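Local coordinates for Thiol:disulfide interchange protein DsbA (Neisseria meningitidis MC58, PDB 3HZ8) that probably acts as a periplasmic thiol-disulfide oxidoreductase of the thioredoxin-like DsbA family, using a redox-active cysteine pair to introduce disulfide bonds into other proteins, at residues A[20-23]-A[24-27]. The protein carries 1 engineered substitution. Sequence-based numbering, arbitrary orientation.
Sequences QQQA and GKVE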
ATOM      1  N   GLN A  20      -2.394   5.748 -12.511  1.00 10.59           N
ATOM      2  CA  GLN A  20      -2.461   4.328 -12.185  1.00 11.60           C
ATOM      3  C   GLN A  20      -1.301   3.588 -12.825  1.00 11.79           C
ATOM      4  O   GLN A  20      -0.826   3.984 -13.893  1.00 12.72           O
ATOM      5  CB  GLN A  20      -3.755   3.720 -12.711  1.00 12.05           C
ATOM      6  CG  GLN A  20      -5.014   4.205 -12.019  1.00 13.34           C
ATOM      7  CD  GLN A  20      -6.189   3.257 -12.241  1.00 15.04           C
ATOM      8  OE1 GLN A  20      -7.187   3.316 -11.533  1.00 13.37           O
ATOM      9  NE2 GLN A  20      -6.056   2.360 -13.221  1.00 16.18           N
ATOM     10  N   GLN A  21      -0.848   2.519 -12.181  1.00 11.48           N
ATOM     11  CA  GLN A  21       0.192   1.677 -12.782  1.00 12.34           C
ATOM     12  C   GLN A  21      -0.293   0.962 -14.038  1.00 13.31           C
ATOM     13  O   GLN A  21       0.461   0.850 -15.006  1.00 13.21           O
ATOM     14  CB  GLN A  21       0.709   0.666 -11.780  1.00 11.42           C
ATOM     15  CG  GLN A  21       1.426   1.273 -10.598  1.00 11.10           C
ATOM     16  CD  GLN A  21       1.829   0.234  -9.584  1.00 10.38           C
ATOM     17  OE1 GLN A  21       1.208  -0.833  -9.495  1.00 11.85           O
ATOM     18  NE2 GLN A  21       2.888   0.525  -8.821  1.00 10.92           N
ATOM     19  N   GLN A  22      -1.536   0.463 -14.009  1.00 14.23           N
ATOM     20  CA  GLN A  22      -2.129  -0.261 -15.142  1.00 15.79           C
ATOM     21  C   GLN A  22      -3.353   0.462 -15.706  1.00 17.23           C
ATOM     22  O   GLN A  22      -4.347   0.641 -15.010  1.00 17.67           O
ATOM     23  CB  GLN A  22      -2.496  -1.692 -14.730  1.00 15.14           C
ATOM     24  CG  GLN A  22      -1.320  -2.494 -14.180  1.00 15.19           C
ATOM     25  CD  GLN A  22      -1.703  -3.889 -13.774  1.00 16.13           C
ATOM     26  OE1 GLN A  22      -2.363  -4.607 -14.528  1.00 19.18           O
ATOM     27  NE2 GLN A  22      -1.290  -4.293 -12.580  1.00 14.53           N
ATOM     28  N   ALA A  23      -3.276   0.840 -16.983  1.00 18.91           N
ATOM     29  CA  ALA A  23      -4.405   1.421 -17.717  1.00 19.94           C
ATOM     30  C   ALA A  23      -5.526   0.414 -17.927  1.00 20.46           C
ATOM     31  O   ALA A  23      -5.279  -0.786 -18.033  1.00 21.58           O
ATOM     32  CB  ALA A  23      -3.934   1.959 -19.064  1.00 20.23           C
ATOM     33  N   GLY A  24      -6.763   0.909 -17.981  1.00 20.90           N
ATOM     34  CA  GLY A  24      -7.930   0.072 -18.258  1.00 20.75           C
ATOM     35  C   GLY A  24      -8.317  -0.854 -17.121  1.00 20.21           C
ATOM     36  O   GLY A  24      -9.221  -1.683 -17.263  1.00 21.50           O
ATOM     37  N   LYS A  25      -7.623  -0.730 -15.990  1.00 19.29           N
ATOM     38  CA  LYS A  25      -7.986  -1.463 -14.788  1.00 17.36           C
ATOM     39  C   LYS A  25      -8.424  -0.485 -13.698  1.00 15.80           C
ATOM     40  O   LYS A  25      -8.324   0.729 -13.870  1.00 15.28           O
ATOM     41  CB  LYS A  25      -6.836  -2.347 -14.316  1.00 17.71           C
ATOM     42  CG  LYS A  25      -6.692  -3.655 -15.104  1.00 19.58           C
ATOM     43  CD  LYS A  25      -5.979  -4.706 -14.261  1.00 21.13           C
ATOM     44  CE  LYS A  25      -5.462  -5.871 -15.085  1.00 22.29           C
ATOM     45  NZ  LYS A  25      -4.442  -6.615 -14.284  1.00 24.19           N
ATOM     46  N   VAL A  26      -8.946  -1.026 -12.606  1.00 14.15           N
ATOM     47  CA  VAL A  26      -9.356  -0.223 -11.453  1.00 13.15           C
ATOM     48  C   VAL A  26      -8.343  -0.441 -10.333  1.00 11.06           C
ATOM     49  O   VAL A  26      -8.290  -1.507  -9.716  1.00 11.52           O
ATOM     50  CB  VAL A  26     -10.766  -0.598 -10.945  1.00 13.88           C
ATOM     51  CG1 VAL A  26     -11.146   0.257  -9.751  1.00 15.06           C
ATOM     52  CG2 VAL A  26     -11.807  -0.448 -12.056  1.00 15.00           C
ATOM     53  N   GLU A  27      -7.534   0.581 -10.083  1.00  9.69           N
ATOM     54  CA  GLU A  27      -6.497   0.509  -9.059  1.00  8.69           C
ATOM     55  C   GLU A  27      -7.055   0.867  -7.681  1.00  8.13           C
ATOM     56  O   GLU A  27      -7.810   1.825  -7.554  1.00  8.69           O
ATOM     57  CB  GLU A  27      -5.370   1.484  -9.395  1.00  9.28           C
ATOM     58  CG  GLU A  27      -4.208   1.443  -8.432  1.00  8.56           C
ATOM     59  CD  GLU A  27      -3.072   2.327  -8.879  1.00  8.92           C
ATOM     60  OE1 GLU A  27      -2.326   1.908  -9.782  1.00  9.83           O
ATOM     61  OE2 GLU A  27      -2.921   3.430  -8.330  1.00 10.22           O
TER
HETATM   62  O   HOH W   1      -2.551  -6.749 -11.675  1.00 17.50           O
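Q20 and E27 close a tight loop at the entry to strand 26-32, a strand of the thioredoxin-type sheet that leads toward the redox-active C36-C39 disulfide at the start of helix 37-50. The chain reverses through a type II beta turn from Q22 to K25, and side chains on its two arms grip the opposite backbone. The Q20 amide lies across one face of the loop and uses both its oxygen and its nitrogen. Q20 NE2 gives a nearly straight bond to K25 O (2.9 Å, 170° at the hydrogen), with the acceptor close to the amide plane, and reaches Q22 O more weakly. Q20 OE1 takes the amide hydrogen of E27 N at 3.1 Å, the donor standing well above the carbonyl plane. With both ends engaged, the amide is held against flipping. E27 CG lies anti to its own N (chi1 -177°), and the extended chain runs past Q20 in the opposite sense, carrying E27 OE1 to Q21 N at 2.9 Å, met on the syn side of the carboxylate. K25 NZ donates a hydrogen bond to Q22 OE1 at 2.9 Å, and a water accepts from Q22 NE2 and, weakly, from K25 NZ. G24 takes the positive phi (72°) of the turn's third position. Strand 57-63 flanks the loop: R60 forms a salt bridge with E27 OE2, and the Y58 hydroxyl is hydrogen-bonded with Q22 N and, weakly, with E27 OE1. Backbone bonds tie V26 to D56 and Y58 and E27 to G161, while the V26 side chain packs on A182 and V185 of helix 171-191.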